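Local coordinates for protein putative aminooxidase (Propionibacterium acnes, PDB 2B9Y) that binds FAD and probably isomerises the double bonds of a polyunsaturated fatty acid, within a fold of the flavin amine oxidase family, at residues I277-M282 / Y328-H333; L307-V312 / R345-D350; G29-T34 / T215-A220. One frame throughout, in Å; residues are numbered along the deposited sequence.

Interaction 1: residues I277-M282 / Y328-H333; sequences IHQQYM and YLLRNH. With BU1 (1,4-butanediol), chain G; FAD (flavin-adenine dinucleotide), chain F.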
loop_
_atom_site.group_PDB
_atom_site.type_symbol
_atom_site.label_atom_id
_atom_site.label_comp_id
_atom_site.label_asym_id
_atom_site.label_seq_id
_atom_site.Cartn_x
_atom_site.Cartn_y
_atom_site.Cartn_z
ATOM N N ILE A 277 4.067 10.172 -8.742
ATOM C CA ILE A 277 4.078 10.870 -7.449
ATOM C C ILE A 277 3.803 9.875 -6.305
ATOM O O ILE A 277 3.320 8.763 -6.518
ATOM C CB ILE A 277 3.093 12.052 -7.419
ATOM C CG1 ILE A 277 1.689 11.623 -7.864
ATOM C CG2 ILE A 277 3.633 13.218 -8.329
ATOM C CD1 ILE A 277 0.638 12.751 -7.758
ATOM N N HIS A 278 4.158 10.273 -5.092
ATOM C CA HIS A 278 4.019 9.390 -3.948
ATOM C C HIS A 278 3.705 10.211 -2.722
ATOM O O HIS A 278 3.654 11.443 -2.780
ATOM C CB HIS A 278 5.289 8.545 -3.745
ATOM C CG HIS A 278 6.469 9.350 -3.307
ATOM N ND1 HIS A 278 7.276 10.031 -4.194
ATOM C CD2 HIS A 278 6.951 9.622 -2.071
ATOM C CE1 HIS A 278 8.208 10.683 -3.518
ATOM N NE2 HIS A 278 8.028 10.458 -2.228
ATOM N N GLN A 279 3.444 9.489 -1.634
ATOM C CA GLN A 279 3.087 10.035 -0.334
ATOM C C GLN A 279 4.256 9.880 0.630
ATOM O O GLN A 279 5.029 8.933 0.555
ATOM C CB GLN A 279 1.871 9.285 0.245
ATOM C CG GLN A 279 0.609 9.357 -0.589
ATOM C CD GLN A 279 0.083 10.777 -0.714
ATOM O OE1 GLN A 279 0.249 11.385 -1.745
ATOM N NE2 GLN A 279 -0.517 11.319 0.351
ATOM N N GLN A 280 4.348 10.830 1.546
ATOM C CA GLN A 280 5.254 10.778 2.669
ATOM C C GLN A 280 4.483 10.430 3.952
ATOM O O GLN A 280 3.994 11.323 4.641
ATOM C CB GLN A 280 5.963 12.116 2.802
ATOM C CG GLN A 280 7.016 12.327 1.724
ATOM C CD GLN A 280 7.525 13.749 1.675
ATOM O OE1 GLN A 280 8.438 14.129 2.396
ATOM N NE2 GLN A 280 6.957 14.530 0.794
ATOM N N TYR A 281 4.421 9.127 4.258
ATOM C CA TYR A 281 3.594 8.592 5.345
ATOM C C TYR A 281 4.519 8.236 6.502
ATOM O O TYR A 281 5.409 7.394 6.360
ATOM C CB TYR A 281 2.826 7.366 4.832
ATOM C CG TYR A 281 1.683 6.843 5.686
ATOM C CD1 TYR A 281 0.898 7.685 6.470
ATOM C CD2 TYR A 281 1.358 5.488 5.664
ATOM C CE1 TYR A 281 -0.180 7.181 7.234
ATOM C CE2 TYR A 281 0.282 4.985 6.406
ATOM C CZ TYR A 281 -0.474 5.841 7.189
ATOM O OH TYR A 281 -1.519 5.341 7.912
ATOM N N MET A 282 4.326 8.910 7.631
ATOM C CA MET A 282 5.231 8.785 8.759
ATOM C C MET A 282 4.566 8.074 9.930
ATOM O O MET A 282 3.474 8.433 10.369
ATOM C CB MET A 282 5.736 10.154 9.203
ATOM C CG MET A 282 6.987 10.056 10.058
ATOM S SD MET A 282 7.732 11.650 10.426
ATOM C CE MET A 282 6.742 12.246 11.794
ATOM N N TYR A 328 0.083 7.728 13.037
ATOM C CA TYR A 328 0.126 7.804 11.566
ATOM C C TYR A 328 -0.240 9.228 11.124
ATOM O O TYR A 328 -1.265 9.773 11.543
ATOM C CB TYR A 328 -0.870 6.800 10.946
ATOM C CG TYR A 328 -0.586 5.418 11.378
ATOM C CD1 TYR A 328 0.217 4.596 10.619
ATOM C CD2 TYR A 328 -1.073 4.936 12.602
ATOM C CE1 TYR A 328 0.523 3.310 11.052
ATOM C CE2 TYR A 328 -0.772 3.682 13.032
ATOM C CZ TYR A 328 0.012 2.866 12.269
ATOM O OH TYR A 328 0.299 1.602 12.702
ATOM N N LEU A 329 0.611 9.805 10.286
ATOM C CA LEU A 329 0.410 11.154 9.769
ATOM C C LEU A 329 0.998 11.288 8.362
ATOM O O LEU A 329 1.937 10.578 7.997
ATOM C CB LEU A 329 1.000 12.185 10.731
ATOM C CG LEU A 329 2.531 12.240 10.852
ATOM C CD1 LEU A 329 3.190 13.143 9.764
ATOM C CD2 LEU A 329 2.910 12.727 12.272
ATOM N N LEU A 330 0.424 12.206 7.579
ATOM C CA LEU A 330 0.935 12.531 6.227
ATOM C C LEU A 330 1.693 13.864 6.225
ATOM O O LEU A 330 1.308 14.808 6.923
ATOM C CB LEU A 330 -0.197 12.556 5.197
ATOM C CG LEU A 330 -0.643 11.200 4.652
ATOM C CD1 LEU A 330 -2.011 11.272 3.893
ATOM C CD2 LEU A 330 0.471 10.624 3.752
ATOM N N ARG A 331 2.762 13.915 5.430
ATOM C CA ARG A 331 3.687 15.065 5.370
ATOM C C ARG A 331 3.575 15.858 4.069
ATOM O O ARG A 331 4.194 16.899 3.931
ATOM C CB ARG A 331 5.143 14.582 5.532
ATOM C CG ARG A 331 5.453 13.924 6.920
ATOM C CD ARG A 331 6.910 13.479 7.063
ATOM N NE ARG A 331 7.802 14.549 6.617
ATOM C CZ ARG A 331 9.016 14.382 6.107
ATOM N NH1 ARG A 331 9.551 13.172 5.988
ATOM N NH2 ARG A 331 9.710 15.447 5.733
ATOM N N ASN A 332 2.776 15.376 3.131
ATOM C CA ASN A 332 2.630 16.033 1.857
ATOM C C ASN A 332 1.190 16.101 1.329
ATOM O O ASN A 332 0.304 15.307 1.679
ATOM C CB ASN A 332 3.514 15.348 0.812
ATOM C CG ASN A 332 2.994 13.981 0.414
ATOM O OD1 ASN A 332 2.985 13.054 1.214
ATOM N ND2 ASN A 332 2.546 13.856 -0.838
ATOM N N HIS A 333 0.996 17.068 0.454
ATOM C CA HIS A 333 -0.246 17.267 -0.273
ATOM C C HIS A 333 0.114 18.139 -1.489
ATOM O O HIS A 333 0.898 19.091 -1.350
ATOM C CB HIS A 333 -1.298 17.971 0.600
ATOM C CG HIS A 333 -2.661 18.013 -0.022
ATOM N ND1 HIS A 333 -2.992 18.891 -1.032
ATOM C CD2 HIS A 333 -3.767 17.271 0.206
ATOM C CE1 HIS A 333 -4.242 18.685 -1.402
ATOM N NE2 HIS A 333 -4.735 17.707 -0.663
HETATM C C1 BU1 G . -6.062 1.274 12.831
HETATM C C2 BU1 G . -4.613 1.631 12.471
HETATM C C3 BU1 G . -4.573 2.128 11.025
HETATM C C4 BU1 G . -3.197 2.631 10.573
HETATM O O5 BU1 G . -6.262 0.545 14.058
HETATM O O6 BU1 G . -2.880 2.285 9.194
HETATM P PA FAD F . 7.347 -2.766 -0.793
HETATM O O1A FAD F . 6.653 -3.414 0.379
HETATM O O2A FAD F . 7.768 -1.328 -0.610
HETATM O O5B FAD F . 8.658 -3.654 -1.089
HETATM C C5B FAD F . 9.654 -3.151 -1.948
HETATM C C4B FAD F . 10.925 -3.957 -1.746
HETATM O O4B FAD F . 11.893 -3.607 -2.712
HETATM C C3B FAD F . 11.555 -3.722 -0.375
HETATM O O3B FAD F . 11.970 -4.952 0.181
HETATM C C2B FAD F . 12.736 -2.825 -0.660
HETATM O O2B FAD F . 13.763 -2.999 0.287
HETATM C C1B FAD F . 13.113 -3.322 -2.049
HETATM N N9A FAD F . 13.896 -2.381 -2.857
HETATM C C8A FAD F . 13.687 -1.040 -3.023
HETATM N N7A FAD F . 14.624 -0.551 -3.861
HETATM C C5A FAD F . 15.443 -1.558 -4.235
HETATM C C6A FAD F . 16.555 -1.616 -5.062
HETATM N N6A FAD F . 17.062 -0.526 -5.649
HETATM N N1A FAD F . 17.170 -2.833 -5.240
HETATM C C2A FAD F . 16.704 -3.969 -4.620
HETATM N N3A FAD F . 15.610 -3.924 -3.799
HETATM C C4A FAD F . 14.986 -2.727 -3.608
HETATM N N1 FAD F . -1.233 -2.731 2.932
HETATM C C2 FAD F . -2.378 -3.450 3.167
HETATM O O2 FAD F . -2.770 -4.281 2.353
HETATM N N3 FAD F . -3.095 -3.227 4.323
HETATM C C4 FAD F . -2.667 -2.292 5.251
HETATM O O4 FAD F . -3.232 -2.205 6.368
HETATM C C4X FAD F . -1.520 -1.551 5.021
HETATM N N5 FAD F . -1.125 -0.567 5.902
HETATM C C5X FAD F . 0.089 0.019 5.737
HETATM C C6 FAD F . 0.526 0.878 6.723
HETATM C C7 FAD F . 1.784 1.420 6.646
HETATM C C7M FAD F . 2.212 2.334 7.742
HETATM C C8 FAD F . 2.610 1.087 5.571
HETATM C C8M FAD F . 4.022 1.608 5.478
HETATM C C9 FAD F . 2.159 0.225 4.572
HETATM C C9A FAD F . 0.886 -0.321 4.639
HETATM N N10 FAD F . 0.356 -1.132 3.631
HETATM C C10 FAD F . -0.804 -1.799 3.854
HETATM C "C1'" FAD F . 0.861 -1.181 2.218
HETATM C "C2'" FAD F . 1.632 -2.491 1.947
HETATM O "O2'" FAD F . 2.528 -2.814 3.002
HETATM C "C3'" FAD F . 2.438 -2.349 0.650
HETATM O "O3'" FAD F . 1.568 -1.901 -0.358
HETATM C "C4'" FAD F . 3.113 -3.646 0.209
HETATM O "O4'" FAD F . 4.170 -4.009 1.065
HETATM C "C5'" FAD F . 3.668 -3.425 -1.175
HETATM O "O5'" FAD F . 4.519 -4.489 -1.542
HETATM P P FAD F . 5.637 -4.161 -2.656
HETATM O O1P FAD F . 6.494 -5.398 -2.863
HETATM O O2P FAD F . 4.902 -3.738 -3.895
HETATM O O3P FAD F . 6.414 -2.847 -2.110
HETATM O O HOH W 1 -1.686 13.953 0.506
#
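The rings of Y281 and Y328 meet obliquely, with their planes at 37°. The Y281 hydroxyl touches Y328 CD1, and the carbonyl oxygen of L329 lies at the edge of the Y281 ring. Y328 carries C4 of a bound 1,4-butanediol over the centre of one face, 3.5 Å above its plane. The C7M methyl of the flavin sits at the edge of the same ring. That methyl also reaches Y281, with CE2 to C7M at 3.5 Å. The Y281 hydroxyl itself is hydrogen-bonded to the backbone oxygen of A167, and that of Y328 to T326. A third flat group, the R331 guanidinium, has Q280 OE1 over one face, toward its rim. Its NE is hydrogen-bonded to K339 O and its NH1 to T367 OG1.

The backbones are neighbouring antiparallel strands of the mixed sheet. Y281 and L330 form a non-hydrogen-bonded pair, and M282 and L329 a hydrogen-bonded one. M282 N reaches L329 O at 2.9 Å, and L329 N returns to M282 O at 3.2 Å. M282 and L329 point the same way on the face covered by helix 341-354, where M282 CE meets L329 CD2 at 3.9 Å.

Past L330, R331 N still bonds to Q280 O; the next link is made by the N332 side chain. Its chi1 of 71° places CG between N and C and turns OD1 to Q280 N, at 2.6 Å. This bond is nearly straight, but the donor stands above the carbonyl plane. N332 ND2 makes a weak bond to Q279 OE1. One water accepts from Q279 NE2 at 2.9 Å and donates to N332 O. Amides and a water thus pair round N332, while the tyrosine rings make apolar contacts and their hydroxyls bond outside the two segments. There the sheet walls the flavin dimethylbenzene edge and the diol, consistent with a substrate pocket.

Interaction 2: residues L307-V312 / R345-D350; sequences LGHVMV and RQMVLD. With BU1 (1,4-butanediol), chain G.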
loop_
_atom_site.group_PDB
_atom_site.type_symbol
_atom_site.label_atom_id
_atom_site.label_comp_id
_atom_site.label_asym_id
_atom_site.label_seq_id
_atom_site.Cartn_x
_atom_site.Cartn_y
_atom_site.Cartn_z
ATOM N N LEU A 307 -2.839 18.922 7.562
ATOM C CA LEU A 307 -1.738 18.096 7.097
ATOM C C LEU A 307 -0.672 17.997 8.163
ATOM O O LEU A 307 -0.276 19.011 8.736
ATOM C CB LEU A 307 -1.114 18.699 5.839
ATOM C CG LEU A 307 -0.018 17.892 5.159
ATOM C CD1 LEU A 307 -0.604 16.557 4.705
ATOM C CD2 LEU A 307 0.614 18.695 4.025
ATOM N N GLY A 308 -0.223 16.771 8.438
ATOM C CA GLY A 308 0.876 16.540 9.380
ATOM C C GLY A 308 0.444 16.170 10.792
ATOM O O GLY A 308 1.262 15.711 11.584
ATOM N N HIS A 309 -0.835 16.387 11.098
ATOM C CA HIS A 309 -1.425 15.974 12.351
ATOM C C HIS A 309 -1.714 14.480 12.372
ATOM O O HIS A 309 -1.901 13.855 11.335
ATOM C CB HIS A 309 -2.720 16.738 12.581
ATOM C CG HIS A 309 -2.505 18.113 13.106
ATOM N ND1 HIS A 309 -2.189 18.354 14.427
ATOM C CD2 HIS A 309 -2.525 19.323 12.491
ATOM C CE1 HIS A 309 -2.039 19.655 14.604
ATOM N NE2 HIS A 309 -2.233 20.265 13.446
ATOM N N VAL A 310 -1.794 13.924 13.577
ATOM C CA VAL A 310 -2.105 12.510 13.765
ATOM C C VAL A 310 -3.552 12.246 13.324
ATOM O O VAL A 310 -4.505 12.887 13.800
ATOM C CB VAL A 310 -1.868 12.081 15.241
ATOM C CG1 VAL A 310 -2.372 10.655 15.483
ATOM C CG2 VAL A 310 -0.327 12.234 15.624
ATOM N N MET A 311 -3.693 11.304 12.394
ATOM C CA MET A 311 -4.981 10.970 11.810
ATOM C C MET A 311 -5.600 9.711 12.427
ATOM O O MET A 311 -6.825 9.513 12.392
ATOM C CB MET A 311 -4.809 10.762 10.309
ATOM C CG MET A 311 -4.243 11.964 9.566
ATOM S SD MET A 311 -4.236 11.648 7.799
ATOM C CE MET A 311 -2.936 10.406 7.656
ATOM N N VAL A 312 -4.740 8.873 12.996
ATOM C CA VAL A 312 -5.136 7.606 13.586
ATOM C C VAL A 312 -3.948 7.139 14.457
ATOM O O VAL A 312 -2.796 7.466 14.160
ATOM C CB VAL A 312 -5.489 6.533 12.471
ATOM C CG1 VAL A 312 -4.366 6.411 11.447
ATOM C CG2 VAL A 312 -5.841 5.148 13.053
ATOM N N ARG A 345 6.943 15.381 14.047
ATOM C CA ARG A 345 7.269 14.714 15.310
ATOM C C ARG A 345 6.676 15.503 16.472
ATOM O O ARG A 345 6.063 14.925 17.382
ATOM C CB ARG A 345 8.794 14.496 15.492
ATOM C CG ARG A 345 9.156 13.464 16.590
ATOM C CD ARG A 345 10.668 13.243 16.795
ATOM N NE ARG A 345 11.244 12.303 15.818
ATOM C CZ ARG A 345 12.528 11.937 15.766
ATOM N NH1 ARG A 345 13.412 12.420 16.633
ATOM N NH2 ARG A 345 12.942 11.096 14.821
ATOM N N GLN A 346 6.796 16.823 16.426
ATOM C CA GLN A 346 6.220 17.630 17.481
ATOM C C GLN A 346 4.689 17.495 17.519
ATOM O O GLN A 346 4.103 17.462 18.602
ATOM C CB GLN A 346 6.664 19.091 17.356
ATOM C CG GLN A 346 6.361 19.980 18.575
ATOM C CD GLN A 346 6.897 19.393 19.868
ATOM O OE1 GLN A 346 8.074 19.072 19.960
ATOM N NE2 GLN A 346 6.032 19.225 20.864
ATOM N N MET A 347 4.049 17.401 16.350
ATOM C CA MET A 347 2.591 17.183 16.308
ATOM C C MET A 347 2.152 15.844 16.896
ATOM O O MET A 347 1.108 15.768 17.538
ATOM C CB MET A 347 2.010 17.385 14.906
ATOM C CG MET A 347 1.868 18.878 14.572
ATOM S SD MET A 347 1.142 19.261 12.968
ATOM C CE MET A 347 2.468 18.810 11.842
ATOM N N VAL A 348 2.965 14.810 16.705
ATOM C CA VAL A 348 2.716 13.527 17.348
ATOM C C VAL A 348 2.608 13.707 18.846
ATOM O O VAL A 348 1.654 13.249 19.461
ATOM C CB VAL A 348 3.808 12.491 17.016
ATOM C CG1 VAL A 348 3.677 11.226 17.916
ATOM C CG2 VAL A 348 3.745 12.143 15.530
ATOM N N LEU A 349 3.594 14.384 19.419
ATOM C CA LEU A 349 3.623 14.661 20.856
ATOM C C LEU A 349 2.413 15.468 21.305
ATOM O O LEU A 349 1.741 15.069 22.239
ATOM C CB LEU A 349 4.922 15.377 21.266
ATOM C CG LEU A 349 6.229 14.624 20.981
ATOM C CD1 LEU A 349 7.483 15.435 21.434
ATOM C CD2 LEU A 349 6.209 13.207 21.607
ATOM N N ASP A 350 2.118 16.576 20.624
ATOM C CA ASP A 350 1.026 17.474 21.044
ATOM C C ASP A 350 -0.344 16.856 20.829
ATOM O O ASP A 350 -1.246 17.026 21.639
ATOM C CB ASP A 350 1.085 18.811 20.290
ATOM C CG ASP A 350 2.407 19.536 20.475
ATOM O OD1 ASP A 350 3.011 19.387 21.546
ATOM O OD2 ASP A 350 2.864 20.210 19.527
HETATM C C1 BU1 G . -6.062 1.274 12.831
HETATM C C2 BU1 G . -4.613 1.631 12.471
HETATM C C3 BU1 G . -4.573 2.128 11.025
HETATM C C4 BU1 G . -3.197 2.631 10.573
HETATM O O5 BU1 G . -6.262 0.545 14.058
HETATM O O6 BU1 G . -2.880 2.285 9.194
#
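M347 reaches H309 because its CG stands beside the backbone N and the chain stays extended as far as SD. The bend then comes at chi3, -72°, which turns the methyl CE toward G308. H309 contributes a chi1 of -80°, which brings its ring back toward the helix although its CB points away. The result is a sulfur-aromatic (Met-aromatic) contact between helix 341-354 and the loop that leads into strand 312-315. This helix covers one face of the mixed sheet in a flavin amine oxidase fold.

M347 SD lies over the centre of the imidazole, 3.5 Å from the centroid and only 7° off the ring normal. The sulfur is therefore almost equally far from all five ring atoms. M347 CG adds a CH-pi contact over the same face of the ring. The two side chains cross at about a right angle.

The rotation of the imidazole is also fixed at its edge. H309 ND1 is hydrogen-bonded to D351 OD2, one residue past the segment 345-350. The same carboxylate oxygen accepts from V310 N, so one aspartate holds both the ring and the loop backbone. A bound sulfate, probably from the crystallisation liquor, lies about 3 Å from the H309 side chain at its nearest atoms.

Further along, V310 points at the helix. Its CG2 meets V348 CA at 3.7 Å and V348 CG2 at 4.1 Å. V348 continues inward to T327 and L329 on strand 325-330, linking the loop contact to the sheet. G308 has a positive phi, which suits glycine. Its carbonyl oxygen is touched by the methyl of M347, with O to CE at 3.3 Å.

Interaction 3: residues G29-T34 / T215-A220; sequences GFHDYT and TLEHPA. With BU1 (1,4-butanediol), chain K.
Y33 OH accepts the backbone N-H of H218, N to OH 3.1 Å, in a nearly straight bond. The hydroxyl is also hydrogen-bonded to E26 OE1. The same carboxylate oxygen accepts from E217 N, so E26 serves both the tyrosine and the loop backbone. H31 O has a more doubtful partner. H218 NE2 approaches it at 2.6 Å, but the angle of 125° makes the bond weak.

H218 also presents its edge to the Y33 ring in a T-shaped pair, with planes at 79° and CD2 over the face toward the rim. A chi1 of 66° puts Y33 CG between N and C and directs the ring to the loop. The E217 carboxylate lies nearly coplanar with the H31 ring, and its OE1 meets the ring edge at H31 CD2, 3.0 Å away.

G29 ends helix 16-27 with a Schellman motif. The chain then turns into strand 33-36, an edge strand of the parallel sheet, in a strand-helix-strand start consistent with a Rossmann-type FAD-binding unit. The 215-220 loop follows helix 205-215. L216 packs on helix 16-27 and on I35, so this contact places the loop against the border of that unit.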
loop_
_atom_site.group_PDB
_atom_site.type_symbol
_atom_site.label_atom_id
_atom_site.label_comp_id
_atom_site.label_asym_id
_atom_site.label_seq_id
_atom_site.Cartn_x
_atom_site.Cartn_y
_atom_site.Cartn_z
ATOM N N GLY A 29 6.218 -23.210 -13.236
ATOM C CA GLY A 29 7.318 -23.986 -13.814
ATOM C C GLY A 29 8.511 -23.162 -14.256
ATOM O O GLY A 29 9.341 -23.624 -15.029
ATOM N N PHE A 30 8.616 -21.945 -13.748
ATOM C CA PHE A 30 9.766 -21.103 -14.012
ATOM C C PHE A 30 10.665 -21.149 -12.790
ATOM O O PHE A 30 10.419 -20.436 -11.796
ATOM C CB PHE A 30 9.325 -19.680 -14.314
ATOM C CG PHE A 30 8.489 -19.558 -15.553
ATOM C CD1 PHE A 30 9.062 -19.163 -16.754
ATOM C CD2 PHE A 30 7.139 -19.838 -15.527
ATOM C CE1 PHE A 30 8.299 -19.048 -17.881
ATOM C CE2 PHE A 30 6.366 -19.717 -16.667
ATOM C CZ PHE A 30 6.947 -19.332 -17.832
ATOM N N HIS A 31 11.702 -21.983 -12.870
ATOM C CA HIS A 31 12.514 -22.336 -11.710
ATOM C C HIS A 31 13.797 -21.555 -11.609
ATOM O O HIS A 31 14.426 -21.579 -10.550
ATOM C CB HIS A 31 12.841 -23.831 -11.716
ATOM C CG HIS A 31 11.641 -24.687 -11.508
ATOM N ND1 HIS A 31 10.979 -25.297 -12.546
ATOM C CD2 HIS A 31 10.951 -24.989 -10.390
ATOM C CE1 HIS A 31 9.934 -25.950 -12.073
ATOM N NE2 HIS A 31 9.896 -25.779 -10.763
ATOM N N ASP A 32 14.187 -20.861 -12.672
ATOM C CA ASP A 32 15.450 -20.139 -12.666
ATOM C C ASP A 32 15.255 -18.635 -12.412
ATOM O O ASP A 32 15.802 -17.771 -13.114
ATOM C CB ASP A 32 16.227 -20.420 -13.958
ATOM C CG ASP A 32 17.701 -20.012 -13.869
ATOM O OD1 ASP A 32 18.098 -19.366 -12.867
ATOM O OD2 ASP A 32 18.467 -20.327 -14.812
ATOM N N TYR A 33 14.524 -18.323 -11.347
ATOM C CA TYR A 33 14.335 -16.931 -10.934
ATOM C C TYR A 33 15.279 -16.619 -9.761
ATOM O O TYR A 33 15.677 -17.523 -9.006
ATOM C CB TYR A 33 12.866 -16.662 -10.549
ATOM C CG TYR A 33 12.448 -17.434 -9.325
ATOM C CD1 TYR A 33 12.658 -16.912 -8.047
ATOM C CD2 TYR A 33 11.909 -18.701 -9.434
ATOM C CE1 TYR A 33 12.322 -17.625 -6.908
ATOM C CE2 TYR A 33 11.564 -19.427 -8.296
ATOM C CZ TYR A 33 11.774 -18.872 -7.030
ATOM O OH TYR A 33 11.447 -19.567 -5.903
ATOM N N THR A 34 15.624 -15.341 -9.632
ATOM C CA THR A 34 16.414 -14.837 -8.521
ATOM C C THR A 34 15.768 -13.542 -8.050
ATOM O O THR A 34 15.457 -12.672 -8.865
ATOM C CB THR A 34 17.883 -14.557 -8.931
ATOM O OG1 THR A 34 18.436 -15.730 -9.515
ATOM C CG2 THR A 34 18.732 -14.184 -7.735
ATOM N N THR A 215 9.788 -20.766 1.931
ATOM C CA THR A 215 9.203 -21.814 1.102
ATOM C C THR A 215 9.641 -21.723 -0.360
ATOM O O THR A 215 9.428 -22.668 -1.137
ATOM C CB THR A 215 7.649 -21.756 1.059
ATOM O OG1 THR A 215 7.253 -20.591 0.314
ATOM C CG2 THR A 215 7.038 -21.749 2.461
ATOM N N LEU A 216 10.178 -20.582 -0.766
ATOM C CA LEU A 216 10.577 -20.445 -2.162
ATOM C C LEU A 216 11.764 -21.343 -2.422
ATOM O O LEU A 216 12.600 -21.602 -1.536
ATOM C CB LEU A 216 10.940 -19.020 -2.521
ATOM C CG LEU A 216 9.834 -17.959 -2.578
ATOM C CD1 LEU A 216 10.464 -16.669 -2.981
ATOM C CD2 LEU A 216 8.639 -18.356 -3.499
ATOM N N GLU A 217 11.800 -21.854 -3.638
ATOM C CA GLU A 217 12.897 -22.644 -4.122
ATOM C C GLU A 217 14.154 -21.796 -4.155
ATOM O O GLU A 217 15.250 -22.278 -3.908
ATOM C CB GLU A 217 12.520 -23.082 -5.514
ATOM C CG GLU A 217 13.317 -24.140 -6.128
ATOM C CD GLU A 217 12.667 -24.557 -7.447
ATOM O OE1 GLU A 217 11.524 -25.132 -7.436
ATOM O OE2 GLU A 217 13.316 -24.292 -8.474
ATOM N N HIS A 218 13.999 -20.512 -4.435
ATOM C CA HIS A 218 15.121 -19.600 -4.347
ATOM C C HIS A 218 14.754 -18.452 -3.438
ATOM O O HIS A 218 14.252 -17.435 -3.899
ATOM C CB HIS A 218 15.523 -19.090 -5.721
ATOM C CG HIS A 218 15.799 -20.180 -6.703
ATOM N ND1 HIS A 218 16.916 -20.980 -6.626
ATOM C CD2 HIS A 218 15.080 -20.634 -7.754
ATOM C CE1 HIS A 218 16.879 -21.879 -7.592
ATOM N NE2 HIS A 218 15.771 -21.694 -8.288
ATOM N N PRO A 219 14.997 -18.607 -2.121
ATOM C CA PRO A 219 14.759 -17.470 -1.236
ATOM C C PRO A 219 15.570 -16.273 -1.701
ATOM O O PRO A 219 16.621 -16.441 -2.321
ATOM C CB PRO A 219 15.224 -17.981 0.125
ATOM C CG PRO A 219 15.022 -19.474 0.042
ATOM C CD PRO A 219 15.455 -19.794 -1.374
ATOM N N ALA A 220 15.083 -15.071 -1.408
ATOM C CA ALA A 220 15.726 -13.848 -1.852
ATOM C C ALA A 220 17.214 -13.731 -1.505
ATOM O O ALA A 220 17.660 -14.091 -0.406
ATOM C CB ALA A 220 14.969 -12.634 -1.277
HETATM C C1 BU1 K . 19.223 -17.137 0.489
HETATM C C2 BU1 K . 20.085 -15.993 1.018
HETATM C C3 BU1 K . 20.753 -15.269 -0.135
HETATM C C4 BU1 K . 21.761 -14.160 0.229
HETATM O O5 BU1 K . 19.845 -17.977 -0.511
HETATM O O6 BU1 K . 21.361 -13.383 1.347
#

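How the interactions relate
From the N terminus, interaction 3 comes first. It joins the turn between helix 16-27 and strand 33-36 to the loop after helix 205-215, closing a loop of 180 residues before the other two begin. Interaction 1 closes a loop of 45 residues and interaction 2 one of 32. These overlap because the contacts cross: 277-282, 307-312, 328-333, 345-350. They also touch in space. Y328 N and O probably bond to V312 O and M311 N, stitching 307-312 to strand 325-330. Helix 341-354 follows that strand and packs on the loop. Interaction 3 lies on the opposite side of the chain's centre, about 34 Å from interaction 1 and 42 Å from interaction 2, centre to centre.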